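Local atomic coordinates of extracellular solute-binding protein family 1 (Kribbella flavida, PDB entry 5IXP), a protein that probably binds a solute outside the cell and hands it to an ABC transporter for import. Residues G114-C119 / A236-L241; G255-A260 / N327-N332; V259-P264 / G336-N341; K302-V307 / E320-Q325. One frame throughout, in Å; residues are numbered along the deposited sequence.

Contact 1 (G114-C119 / A236-L241); sequences GPEAIC and ACPGWL
Cys119 places SG in the crowded position between its backbone N and carbonyl carbon (chi1 58°), whereas Cys237 carries SG anti to the backbone N (chi1 -167°), and these settings turn the two sulfurs toward each other. In this conformer of Cys119, one of two modelled, SG lies 3.3 Å from Cys237 SG, well beyond bonding length, although a disulfide between the two cysteines has been seen in this protein. Next to the sulfurs, two backbone hydrogen bonds join the strands. Ala117 N donates to Cys237 O over 2.8 Å in a nearly straight bond (171° at the hydrogen), arriving above the carbonyl plane, and Cys237 N returns a bond to Ala117 O at 2.9 Å. Strands 108-121 and 232-238 thus pair antiparallel within the central mixed sheet, with Ala117 and Cys237 as a hydrogen-bonded pair, flanked by the non-hydrogen-bonded pairs Glu116-Pro238 and Ile118-Ala236. Past Pro238, Pro115 O accepts Gly239 N at 3.1 Å, the donor lying in the plane of the Pro115 carbonyl, together with a CA-H...O contact from Pro238 CA at 3.3 Å. Glu116 extends alongside the Pro238 ring on the same face of the sheet, CG lying 3.7 Å from Pro238 N. Pro238 CG in turn sits 3.5 Å above one face of the Trp240 indole, near its rim. Gly114 CA approaches the indole edge, 3.8 Å from Trp240 CD1; a beta carbon there would collide with Trp240 NE1, which is itself hydrogen-bonded to Trp270 O.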
loop_
_atom_site.group_PDB
_atom_site.type_symbol
_atom_site.label_atom_id
_atom_site.label_comp_id
_atom_site.label_asym_id
_atom_site.label_seq_id
_atom_site.Cartn_x
_atom_site.Cartn_y
_atom_site.Cartn_z
ATOM N N GLY A 114 -3.299 -2.795 2.594
ATOM C CA GLY A 114 -2.517 -2.200 3.653
ATOM C C GLY A 114 -3.168 -0.942 4.192
ATOM O O GLY A 114 -2.638 0.168 4.044
ATOM N N PRO A 115 -4.338 -1.076 4.821
ATOM C CA PRO A 115 -5.000 0.117 5.372
ATOM C C PRO A 115 -4.133 0.743 6.452
ATOM O O PRO A 115 -3.516 0.046 7.259
ATOM C CB PRO A 115 -6.310 -0.435 5.939
ATOM C CG PRO A 115 -5.959 -1.836 6.343
ATOM C CD PRO A 115 -5.010 -2.321 5.244
ATOM N N GLU A 116 -4.063 2.072 6.447
ATOM C CA GLU A 116 -3.047 2.778 7.209
ATOM C C GLU A 116 -3.608 3.465 8.442
ATOM O O GLU A 116 -4.678 4.083 8.397
ATOM C CB GLU A 116 -2.350 3.816 6.341
ATOM C CG GLU A 116 -1.529 3.179 5.219
ATOM C CD GLU A 116 -0.872 4.212 4.363
ATOM O OE1 GLU A 116 -1.570 4.838 3.543
ATOM O OE2 GLU A 116 0.344 4.403 4.520
ATOM N N ALA A 117 -2.850 3.384 9.527
ATOM C CA ALA A 117 -3.097 4.146 10.741
ATOM C C ALA A 117 -1.876 5.027 10.998
ATOM O O ALA A 117 -0.974 5.119 10.165
ATOM C CB ALA A 117 -3.393 3.206 11.910
ATOM N N ILE A 118 -1.845 5.686 12.154
ATOM C CA ILE A 118 -0.633 6.348 12.623
ATOM C C ILE A 118 -0.104 5.565 13.812
ATOM O O ILE A 118 -0.774 5.468 14.847
ATOM C CB ILE A 118 -0.866 7.820 13.006
ATOM C CG1 ILE A 118 -1.356 8.651 11.805
ATOM C CG2 ILE A 118 0.423 8.413 13.555
ATOM C CD1 ILE A 118 -0.371 8.713 10.618
ATOM N N CYS A 119 1.070 4.968 13.662
ATOM C CA CYS A 119 1.726 4.431 14.840
ATOM C C CYS A 119 2.601 5.516 15.451
ATOM O O CYS A 119 2.990 6.486 14.794
ATOM C CB CYS A 119 2.549 3.181 14.514
ATOM S SG CYS A 119 3.832 3.388 13.264
ATOM N N ALA A 236 3.338 6.828 9.186
ATOM C CA ALA A 236 2.152 6.359 8.487
ATOM C C ALA A 236 2.292 4.856 8.307
ATOM O O ALA A 236 3.315 4.372 7.813
ATOM C CB ALA A 236 1.994 7.062 7.140
ATOM N N CYS A 237 1.272 4.114 8.717
ATOM C CA CYS A 237 1.458 2.733 9.146
ATOM C C CYS A 237 0.386 1.803 8.590
ATOM O O CYS A 237 -0.677 1.647 9.196
ATOM C CB CYS A 237 1.443 2.697 10.675
ATOM S SG CYS A 237 1.973 1.236 11.504
ATOM N N PRO A 238 0.637 1.144 7.450
ATOM C CA PRO A 238 -0.252 0.045 7.053
ATOM C C PRO A 238 -0.160 -1.088 8.059
ATOM O O PRO A 238 0.862 -1.274 8.722
ATOM C CB PRO A 238 0.286 -0.382 5.679
ATOM C CG PRO A 238 1.751 -0.014 5.736
ATOM C CD PRO A 238 1.791 1.275 6.536
ATOM N N GLY A 239 -1.248 -1.855 8.162
ATOM C CA GLY A 239 -1.272 -2.978 9.087
ATOM C C GLY A 239 -0.050 -3.873 8.984
ATOM O O GLY A 239 0.511 -4.290 9.999
ATOM N N TRP A 240 0.393 -4.171 7.755
ATOM C CA TRP A 240 1.500 -5.108 7.583
ATOM C C TRP A 240 2.837 -4.544 8.055
ATOM O O TRP A 240 3.794 -5.311 8.207
ATOM C CB TRP A 240 1.617 -5.554 6.114
ATOM C CG TRP A 240 1.781 -4.429 5.099
ATOM C CD1 TRP A 240 0.797 -3.870 4.328
ATOM C CD2 TRP A 240 2.995 -3.762 4.741
ATOM N NE1 TRP A 240 1.323 -2.889 3.516
ATOM C CE2 TRP A 240 2.670 -2.804 3.749
ATOM C CE3 TRP A 240 4.324 -3.875 5.159
ATOM C CZ2 TRP A 240 3.629 -1.958 3.180
ATOM C CZ3 TRP A 240 5.274 -3.032 4.589
ATOM C CH2 TRP A 240 4.919 -2.090 3.610
ATOM N N LEU A 241 2.935 -3.235 8.282
ATOM C CA LEU A 241 4.198 -2.663 8.735
ATOM C C LEU A 241 4.442 -2.880 10.227
ATOM O O LEU A 241 5.595 -2.786 10.668
ATOM C CB LEU A 241 4.241 -1.167 8.402
ATOM C CG LEU A 241 5.585 -0.450 8.560
ATOM C CD1 LEU A 241 6.600 -0.983 7.557
ATOM C CD2 LEU A 241 5.412 1.054 8.412
#

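Contact 2 (G255-A260 / N327-N332); sequences GKWDVA and NPYFNN
Asp258 OD2 is gripped twice, by Asn331 ND2 at 2.9 Å and by a salt bridge to Arg122. The amide comes from above the carboxylate plane, the two planar groups standing 88° apart, while the acceptor lies close to the amide plane of Asn331. OD1 of Asp258 also has two partners: its anti lone pair receives Val259 N at 2.8 Å, and Arg134 forms a second salt bridge. An alanine in place of Asp258 would remove both oxygens and would probably leave Asn331 loosely placed and two arginines without their shared counter-charge.

On the apolar side, Trp257 and Phe330 run side by side, both with CG anti to the carbonyl carbon. Trp257 CB meets Phe330 CE2 at 3.5 Å, and the rings meet obliquely, their planes at 49°. Trp257 CD1 reaches the edge of the Tyr329 ring, 4.1 Å from CE2.

The loop between helices 320-323 and 335-344 contains an Asx motif, in which Asn327 OD1 accepts Phe330 N at 3.0 Å, and an inverse gamma turn centred on Phe330. Water 1 bridges Gly255 N (2.7 Å) and Tyr329 O (2.8 Å), extending the join beyond edge strand 257-260. With two guanidinium groups and two N-H donors around it, the buried carboxylate of Asp258 is likely to stay ionised.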
loop_
_atom_site.group_PDB
_atom_site.type_symbol
_atom_site.label_atom_id
_atom_site.label_comp_id
_atom_site.label_asym_id
_atom_site.label_seq_id
_atom_site.Cartn_x
_atom_site.Cartn_y
_atom_site.Cartn_z
ATOM N N GLY A 255 7.251 -1.820 24.940
ATOM C CA GLY A 255 6.614 -0.814 25.764
ATOM C C GLY A 255 6.618 0.586 25.197
ATOM O O GLY A 255 6.132 1.508 25.867
ATOM N N LYS A 256 7.132 0.788 23.985
ATOM C CA LYS A 256 7.294 2.139 23.462
ATOM C C LYS A 256 6.368 2.487 22.305
ATOM O O LYS A 256 6.241 3.674 21.988
ATOM C CB LYS A 256 8.743 2.369 23.018
ATOM C CG LYS A 256 9.732 2.371 24.166
ATOM C CD LYS A 256 11.155 2.603 23.690
ATOM C CE LYS A 256 12.130 2.567 24.860
ATOM N NZ LYS A 256 13.535 2.491 24.375
ATOM N N TRP A 257 5.720 1.507 21.672
ATOM C CA TRP A 257 4.918 1.762 20.483
ATOM C C TRP A 257 3.430 1.549 20.747
ATOM O O TRP A 257 3.031 0.710 21.562
ATOM C CB TRP A 257 5.353 0.866 19.315
ATOM C CG TRP A 257 6.587 1.321 18.586
ATOM C CD1 TRP A 257 7.858 0.839 18.738
ATOM C CD2 TRP A 257 6.657 2.332 17.572
ATOM N NE1 TRP A 257 8.719 1.498 17.879
ATOM C CE2 TRP A 257 8.005 2.414 17.154
ATOM C CE3 TRP A 257 5.711 3.180 16.978
ATOM C CZ2 TRP A 257 8.428 3.310 16.174
ATOM C CZ3 TRP A 257 6.130 4.066 16.011
ATOM C CH2 TRP A 257 7.480 4.123 15.613
ATOM N N ASP A 258 2.614 2.336 20.047
ATOM C CA ASP A 258 1.168 2.178 20.044
ATOM C C ASP A 258 0.673 2.541 18.651
ATOM O O ASP A 258 1.438 2.996 17.795
ATOM C CB ASP A 258 0.493 3.048 21.114
ATOM C CG ASP A 258 -0.773 2.410 21.689
ATOM O OD1 ASP A 258 -1.483 1.676 20.952
ATOM O OD2 ASP A 258 -1.050 2.643 22.889
ATOM N N VAL A 259 -0.615 2.339 18.415
ATOM C CA VAL A 259 -1.193 2.724 17.136
ATOM C C VAL A 259 -2.530 3.395 17.394
ATOM O O VAL A 259 -3.325 2.939 18.223
ATOM C CB VAL A 259 -1.323 1.523 16.174
ATOM C CG1 VAL A 259 -2.160 0.436 16.785
ATOM C CG2 VAL A 259 -1.900 1.969 14.841
ATOM N N ALA A 260 -2.746 4.508 16.704
ATOM C CA ALA A 260 -3.932 5.338 16.840
ATOM C C ALA A 260 -4.878 5.089 15.670
ATOM O O ALA A 260 -4.444 4.982 14.520
ATOM C CB ALA A 260 -3.553 6.821 16.907
ATOM N N ASN A 327 -2.529 -6.730 19.238
ATOM C CA ASN A 327 -1.085 -6.772 19.026
ATOM C C ASN A 327 -0.373 -6.482 20.339
ATOM O O ASN A 327 -0.239 -5.310 20.726
ATOM C CB ASN A 327 -0.663 -5.769 17.949
ATOM C CG ASN A 327 0.812 -5.901 17.566
ATOM O OD1 ASN A 327 1.695 -5.914 18.430
ATOM N ND2 ASN A 327 1.083 -6.002 16.259
ATOM N N PRO A 328 0.114 -7.504 21.050
ATOM C CA PRO A 328 0.759 -7.248 22.352
ATOM C C PRO A 328 1.943 -6.294 22.281
ATOM O O PRO A 328 2.117 -5.468 23.187
ATOM C CB PRO A 328 1.189 -8.652 22.800
ATOM C CG PRO A 328 0.313 -9.583 22.033
ATOM C CD PRO A 328 0.096 -8.939 20.713
ATOM N N TYR A 329 2.766 -6.382 21.233
ATOM C CA TYR A 329 3.926 -5.499 21.137
ATOM C C TYR A 329 3.506 -4.036 21.111
ATOM O O TYR A 329 4.140 -3.189 21.754
ATOM C CB TYR A 329 4.745 -5.837 19.892
ATOM C CG TYR A 329 6.088 -5.142 19.819
ATOM C CD1 TYR A 329 7.235 -5.772 20.285
ATOM C CD2 TYR A 329 6.216 -3.865 19.274
ATOM C CE1 TYR A 329 8.470 -5.156 20.219
ATOM C CE2 TYR A 329 7.453 -3.239 19.197
ATOM C CZ TYR A 329 8.577 -3.892 19.675
ATOM O OH TYR A 329 9.812 -3.294 19.608
ATOM N N PHE A 330 2.436 -3.719 20.378
ATOM C CA PHE A 330 1.942 -2.346 20.277
ATOM C C PHE A 330 0.921 -2.050 21.380
ATOM O O PHE A 330 -0.220 -1.660 21.130
ATOM C CB PHE A 330 1.359 -2.101 18.889
ATOM C CG PHE A 330 2.402 -1.884 17.841
ATOM C CD1 PHE A 330 3.071 -2.960 17.280
ATOM C CD2 PHE A 330 2.743 -0.600 17.442
ATOM C CE1 PHE A 330 4.051 -2.763 16.325
ATOM C CE2 PHE A 330 3.723 -0.395 16.488
ATOM C CZ PHE A 330 4.383 -1.481 15.933
ATOM N N ASN A 331 1.367 -2.247 22.624
ATOM C CA ASN A 331 0.582 -1.905 23.816
ATOM C C ASN A 331 -0.792 -2.576 23.795
ATOM O O ASN A 331 -1.797 -1.993 24.204
ATOM C CB ASN A 331 0.447 -0.382 23.963
ATOM C CG ASN A 331 -0.095 0.033 25.328
ATOM O OD1 ASN A 331 0.217 -0.587 26.342
ATOM N ND2 ASN A 331 -0.916 1.076 25.353
ATOM N N ASN A 332 -0.836 -3.818 23.303
ATOM C CA ASN A 332 -2.081 -4.586 23.240
ATOM C C ASN A 332 -3.153 -3.842 22.453
ATOM O O ASN A 332 -4.332 -3.878 22.801
ATOM C CB ASN A 332 -2.599 -4.934 24.638
ATOM C CG ASN A 332 -1.766 -5.984 25.316
ATOM O OD1 ASN A 332 -1.510 -7.044 24.751
ATOM N ND2 ASN A 332 -1.337 -5.699 26.535
HETATM O O HOH W 1 5.550 -3.815 24.120
HETATM O O HOH W 2 6.166 -1.402 21.903
HETATM O O HOH W 3 3.935 -0.593 23.708
#

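Contact 3 (V259-P264 / G336-N341); sequences VADVFP and GKIFVN
Asn341 ND2 donates to Asp261 OD2 over 2.7 Å, nearly straight at 169°, meeting the syn lone pair of that oxygen. Carboxylate and amide are almost coplanar, 8° apart, though the two side chains cross at about a right angle. The methylene of Asn341 lies against the acid, CB 3.5 Å from Asp261 OD1. Asp261 OD1 is also held directly, in a salt bridge with Arg342, so that successive helix residues hold the two oxygens. Beside the polar pair, Ile338 packs between loop and helix: its CG1 lies 4.0 Å from Asp261 CB, and its CD1 meets Val259 CG1 tip to tip, also at 4.0 Å. The other Val259 methyl, CG2, stands 4.3 Å from Phe339 CZ.

Further out, Asp261 centres an inverse gamma turn just beyond strand 257-260; its CB points toward helix 335-344, and CG, anti to the backbone N, continues to Asn341. Val259 is backed by Ala117 of the neighbouring strand, so the helix is joined to the sheet edge and to the loop leaving it. An alanine at Asp261 would lose both polar links to the helix and would probably loosen the hold on the Asn341 amide and the Arg342 guanidinium. The amide and arginine would both favour the ionised carboxylate; in this Asn341 conformer, one of two modelled, the bond to OD2 turns the NH2 end of the amide to the loop.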
loop_
_atom_site.group_PDB
_atom_site.type_symbol
_atom_site.label_atom_id
_atom_site.label_comp_id
_atom_site.label_asym_id
_atom_site.label_seq_id
_atom_site.Cartn_x
_atom_site.Cartn_y
_atom_site.Cartn_z
ATOM N N VAL A 259 -0.615 2.339 18.415
ATOM C CA VAL A 259 -1.193 2.724 17.136
ATOM C C VAL A 259 -2.530 3.395 17.394
ATOM O O VAL A 259 -3.325 2.939 18.223
ATOM C CB VAL A 259 -1.323 1.523 16.174
ATOM C CG1 VAL A 259 -2.160 0.436 16.785
ATOM C CG2 VAL A 259 -1.900 1.969 14.841
ATOM N N ALA A 260 -2.746 4.508 16.704
ATOM C CA ALA A 260 -3.932 5.338 16.840
ATOM C C ALA A 260 -4.878 5.089 15.670
ATOM O O ALA A 260 -4.444 4.982 14.520
ATOM C CB ALA A 260 -3.553 6.821 16.907
ATOM N N ASP A 261 -6.176 5.006 15.971
ATOM C CA ASP A 261 -7.201 4.702 14.974
ATOM C C ASP A 261 -7.569 5.984 14.229
ATOM O O ASP A 261 -8.627 6.585 14.433
ATOM C CB ASP A 261 -8.415 4.085 15.657
ATOM C CG ASP A 261 -9.477 3.602 14.672
ATOM O OD1 ASP A 261 -9.304 3.745 13.441
ATOM O OD2 ASP A 261 -10.504 3.081 15.140
ATOM N N VAL A 262 -6.662 6.402 13.344
ATOM C CA VAL A 262 -6.787 7.684 12.657
ATOM C C VAL A 262 -5.860 7.647 11.460
ATOM O O VAL A 262 -4.863 6.918 11.453
ATOM C CB VAL A 262 -6.442 8.870 13.598
ATOM C CG1 VAL A 262 -4.948 8.873 13.919
ATOM C CG2 VAL A 262 -6.839 10.211 12.978
ATOM N N PHE A 263 -6.195 8.433 10.435
ATOM C CA PHE A 263 -5.231 8.688 9.387
ATOM C C PHE A 263 -5.504 10.109 8.911
ATOM O O PHE A 263 -6.662 10.432 8.597
ATOM C CB PHE A 263 -5.304 7.706 8.213
ATOM C CG PHE A 263 -4.078 7.732 7.352
ATOM C CD1 PHE A 263 -2.884 7.189 7.821
ATOM C CD2 PHE A 263 -4.101 8.310 6.095
ATOM C CE1 PHE A 263 -1.738 7.213 7.048
ATOM C CE2 PHE A 263 -2.947 8.339 5.308
ATOM C CZ PHE A 263 -1.769 7.789 5.790
ATOM N N PRO A 264 -4.493 10.971 8.866
ATOM C CA PRO A 264 -4.732 12.357 8.450
ATOM C C PRO A 264 -5.345 12.397 7.059
ATOM O O PRO A 264 -4.882 11.717 6.141
ATOM C CB PRO A 264 -3.331 12.985 8.479
ATOM C CG PRO A 264 -2.530 12.103 9.396
ATOM C CD PRO A 264 -3.073 10.713 9.150
ATOM N N GLY A 336 -7.194 -5.499 15.107
ATOM C CA GLY A 336 -8.251 -6.012 14.251
ATOM C C GLY A 336 -9.344 -4.985 14.035
ATOM O O GLY A 336 -9.732 -4.693 12.899
ATOM N N LYS A 337 -9.823 -4.388 15.125
ATOM C CA LYS A 337 -10.867 -3.380 15.002
ATOM C C LYS A 337 -10.320 -2.097 14.390
ATOM O O LYS A 337 -10.993 -1.456 13.573
ATOM C CB LYS A 337 -11.489 -3.111 16.369
ATOM C CG LYS A 337 -12.277 -4.290 16.914
ATOM C CD LYS A 337 -12.739 -4.021 18.322
ATOM C CE LYS A 337 -13.617 -5.146 18.834
ATOM N NZ LYS A 337 -14.017 -4.864 20.233
ATOM N N ILE A 338 -9.096 -1.714 14.758
ATOM C CA ILE A 338 -8.527 -0.477 14.234
ATOM C C ILE A 338 -8.404 -0.556 12.717
ATOM O O ILE A 338 -8.845 0.340 11.991
ATOM C CB ILE A 338 -7.170 -0.186 14.897
ATOM C CG1 ILE A 338 -7.369 0.260 16.353
ATOM C CG2 ILE A 338 -6.409 0.878 14.104
ATOM C CD1 ILE A 338 -6.109 0.140 17.204
ATOM N N PHE A 339 -7.833 -1.647 12.207
ATOM C CA PHE A 339 -7.583 -1.664 10.773
ATOM C C PHE A 339 -8.831 -1.977 9.955
ATOM O O PHE A 339 -8.877 -1.619 8.770
ATOM C CB PHE A 339 -6.411 -2.601 10.475
ATOM C CG PHE A 339 -5.101 -2.005 10.885
ATOM C CD1 PHE A 339 -4.525 -0.994 10.122
ATOM C CD2 PHE A 339 -4.485 -2.377 12.069
ATOM C CE1 PHE A 339 -3.331 -0.403 10.513
ATOM C CE2 PHE A 339 -3.305 -1.786 12.458
ATOM C CZ PHE A 339 -2.728 -0.800 11.677
ATOM N N VAL A 340 -9.869 -2.562 10.560
ATOM C CA VAL A 340 -11.181 -2.557 9.909
ATOM C C VAL A 340 -11.644 -1.123 9.692
ATOM O O VAL A 340 -12.037 -0.736 8.583
ATOM C CB VAL A 340 -12.204 -3.364 10.729
ATOM C CG1 VAL A 340 -13.619 -3.055 10.259
ATOM C CG2 VAL A 340 -11.916 -4.852 10.603
ATOM N N ASN A 341 -11.609 -0.312 10.754
ATOM C CA ASN A 341 -11.974 1.096 10.618
ATOM C C ASN A 341 -11.106 1.799 9.582
ATOM O O ASN A 341 -11.612 2.577 8.764
ATOM C CB ASN A 341 -11.857 1.812 11.963
ATOM C CG ASN A 341 -12.904 1.366 12.953
ATOM O OD1 ASN A 341 -13.935 0.807 12.576
ATOM N ND2 ASN A 341 -12.658 1.634 14.234
#

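Contact 4 (K302-V307 / E320-Q325); sequences KVFKKV and EQVTAQ
Helix 297-307, in its last turns, passes the short helix 320-323 with Phe304 CA 7.8 Å from Val322 CA, a spacing bridged by side chains without a hydrogen bond between the two segments. Phe304 carries most of the contact. With CG anti to the backbone N (chi1 174°), its ring reaches across to the second segment. Val322 CG2 lies over one face in a CH-pi contact, 4.3 Å from the ring centroid and 22° off the normal. The rim meets oxygen instead: Phe304 CE2 comes to 3.4 Å from Gln321 O, and CZ to 3.3 Å from Gln325 OE1, which lies in the ring plane. The Gln325 amide, on an extended chain, is turned 73° from the ring. Carbonyl oxygens at a ring edge face its slightly positive hydrogens, so these approaches are probably mildly favourable.

The two helices are linked through the short strand 310-311, which joins the mixed sheet beside strand 108-121. Pro311 touches Phe304 and Phe310 touches Val322, so the strand adds to the apolar packing, while Val340 of helix 335-344 also packs on Val322.

Toward the exposed side, Lys305 and Gln321 cross at about a right angle. The lysine chain is bent at chi3 and chi4, and it is its aliphatic CD that touches Gln321 OE1, at 3.2 Å; Gln321, bent at chi2 in the conformer described, one of two modelled, meets it with CG as well, 3.9 Å from Lys305 CD.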
loop_
_atom_site.group_PDB
_atom_site.type_symbol
_atom_site.label_atom_id
_atom_site.label_comp_id
_atom_site.label_asym_id
_atom_site.label_seq_id
_atom_site.Cartn_x
_atom_site.Cartn_y
_atom_site.Cartn_z
ATOM N N LYS A 302 -8.654 -17.332 6.041
ATOM C CA LYS A 302 -7.619 -18.346 6.234
ATOM C C LYS A 302 -6.226 -17.757 6.045
ATOM O O LYS A 302 -5.309 -18.051 6.823
ATOM C CB LYS A 302 -7.833 -19.516 5.276
ATOM C CG LYS A 302 -9.090 -20.302 5.534
ATOM C CD LYS A 302 -9.315 -21.288 4.397
ATOM C CE LYS A 302 -10.707 -21.872 4.409
ATOM N NZ LYS A 302 -10.998 -22.570 3.128
ATOM N N VAL A 303 -6.051 -16.922 5.016
ATOM C CA VAL A 303 -4.761 -16.286 4.764
ATOM C C VAL A 303 -4.405 -15.340 5.904
ATOM O O VAL A 303 -3.253 -15.292 6.353
ATOM C CB VAL A 303 -4.791 -15.557 3.403
ATOM C CG1 VAL A 303 -3.559 -14.672 3.222
ATOM C CG2 VAL A 303 -4.932 -16.573 2.236
ATOM N N PHE A 304 -5.388 -14.574 6.388
ATOM C CA PHE A 304 -5.156 -13.695 7.531
ATOM C C PHE A 304 -4.619 -14.473 8.732
ATOM O O PHE A 304 -3.668 -14.037 9.389
ATOM C CB PHE A 304 -6.453 -12.969 7.899
ATOM C CG PHE A 304 -6.356 -12.150 9.159
ATOM C CD1 PHE A 304 -5.711 -10.924 9.153
ATOM C CD2 PHE A 304 -6.935 -12.597 10.346
ATOM C CE1 PHE A 304 -5.626 -10.157 10.314
ATOM C CE2 PHE A 304 -6.853 -11.838 11.505
ATOM C CZ PHE A 304 -6.202 -10.619 11.489
ATOM N N LYS A 305 -5.211 -15.629 9.040
ATOM C CA LYS A 305 -4.716 -16.384 10.182
ATOM C C LYS A 305 -3.373 -17.028 9.898
ATOM O O LYS A 305 -2.572 -17.196 10.819
ATOM C CB LYS A 305 -5.733 -17.428 10.624
ATOM C CG LYS A 305 -7.145 -16.885 10.676
ATOM C CD LYS A 305 -8.049 -17.794 11.449
ATOM C CE LYS A 305 -8.237 -19.098 10.732
ATOM N NZ LYS A 305 -9.690 -19.392 10.538
ATOM N N LYS A 306 -3.100 -17.376 8.646
ATOM C CA LYS A 306 -1.853 -18.062 8.330
ATOM C C LYS A 306 -0.672 -17.097 8.282
ATOM O O LYS A 306 0.375 -17.362 8.886
ATOM C CB LYS A 306 -1.991 -18.804 7.002
ATOM C CG LYS A 306 -0.893 -19.829 6.762
ATOM C CD LYS A 306 -0.984 -20.425 5.363
ATOM C CE LYS A 306 0.040 -21.542 5.168
ATOM N NZ LYS A 306 -0.136 -22.635 6.174
ATOM N N VAL A 307 -0.812 -15.974 7.575
ATOM C CA VAL A 307 0.332 -15.096 7.349
ATOM C C VAL A 307 0.053 -13.656 7.769
ATOM O O VAL A 307 0.952 -12.813 7.714
ATOM C CB VAL A 307 0.791 -15.141 5.877
ATOM C CG1 VAL A 307 1.243 -16.552 5.506
ATOM C CG2 VAL A 307 -0.306 -14.689 4.950
ATOM N N GLU A 320 -15.059 -12.676 13.950
ATOM C CA GLU A 320 -14.294 -12.471 15.173
ATOM C C GLU A 320 -12.828 -12.833 14.990
ATOM O O GLU A 320 -11.984 -12.322 15.730
ATOM C CB GLU A 320 -14.900 -13.277 16.329
ATOM N N GLN A 321 -12.498 -13.714 14.038
ATOM C CA GLN A 321 -11.087 -13.986 13.769
ATOM C C GLN A 321 -10.342 -12.693 13.470
ATOM O O GLN A 321 -9.205 -12.496 13.916
ATOM C CB GLN A 321 -10.943 -14.973 12.607
ATOM C CG GLN A 321 -11.383 -16.397 12.936
ATOM C CD GLN A 321 -10.542 -17.026 14.031
ATOM O OE1 GLN A 321 -9.345 -16.758 14.144
ATOM N NE2 GLN A 321 -11.170 -17.857 14.853
ATOM N N VAL A 322 -10.987 -11.777 12.750
ATOM C CA VAL A 322 -10.339 -10.506 12.438
ATOM C C VAL A 322 -10.503 -9.515 13.584
ATOM O O VAL A 322 -9.521 -8.971 14.096
ATOM C CB VAL A 322 -10.888 -9.927 11.118
ATOM C CG1 VAL A 322 -10.365 -8.512 10.903
ATOM C CG2 VAL A 322 -10.523 -10.823 9.953
ATOM N N THR A 323 -11.742 -9.280 14.022
ATOM C CA THR A 323 -11.990 -8.146 14.905
ATOM C C THR A 323 -11.454 -8.360 16.313
ATOM O O THR A 323 -11.304 -7.384 17.055
ATOM C CB THR A 323 -13.482 -7.834 14.976
ATOM O OG1 THR A 323 -14.189 -8.988 15.436
ATOM C CG2 THR A 323 -14.010 -7.418 13.607
ATOM N N ALA A 324 -11.165 -9.593 16.705
ATOM C CA ALA A 324 -10.621 -9.839 18.033
ATOM C C ALA A 324 -9.105 -9.708 18.086
ATOM O O ALA A 324 -8.523 -9.845 19.168
ATOM C CB ALA A 324 -11.031 -11.232 18.527
ATOM N N GLN A 325 -8.456 -9.452 16.956
ATOM C CA GLN A 325 -7.000 -9.474 16.908
ATOM C C GLN A 325 -6.423 -8.338 17.741
ATOM O O GLN A 325 -6.857 -7.187 17.630
ATOM C CB GLN A 325 -6.512 -9.372 15.463
ATOM C CG GLN A 325 -5.020 -9.608 15.314
ATOM C CD GLN A 325 -4.474 -9.104 13.991
ATOM O OE1 GLN A 325 -5.041 -8.196 13.376
ATOM N NE2 GLN A 325 -3.372 -9.703 13.535
#

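How the contacts relate
Strand 108-121 ties contact 1 to the next two: Ile118 O probably accepts a hydrogen bond from Ala260 N at 2.9 Å, and Ala260 belongs to both contact 2 and contact 3. Contacts 1 and 3 lie closest, with centres about 8 Å apart, and Phe339 CD1 packs 3.2 Å from Pro115 O. Contact 4 is nested in the chain loops closed by contacts 2 and 3. It touches contact 3 through Gly336 N and Gln325 O, 3.1 Å apart and probably hydrogen-bonded, but stays about 7 Å from contact 1 at the nearest atoms. Formic acid is bound near Gly239, Phe339 and Gln325; it probably comes from the crystallisation liquor, although such small molecules often mark pockets.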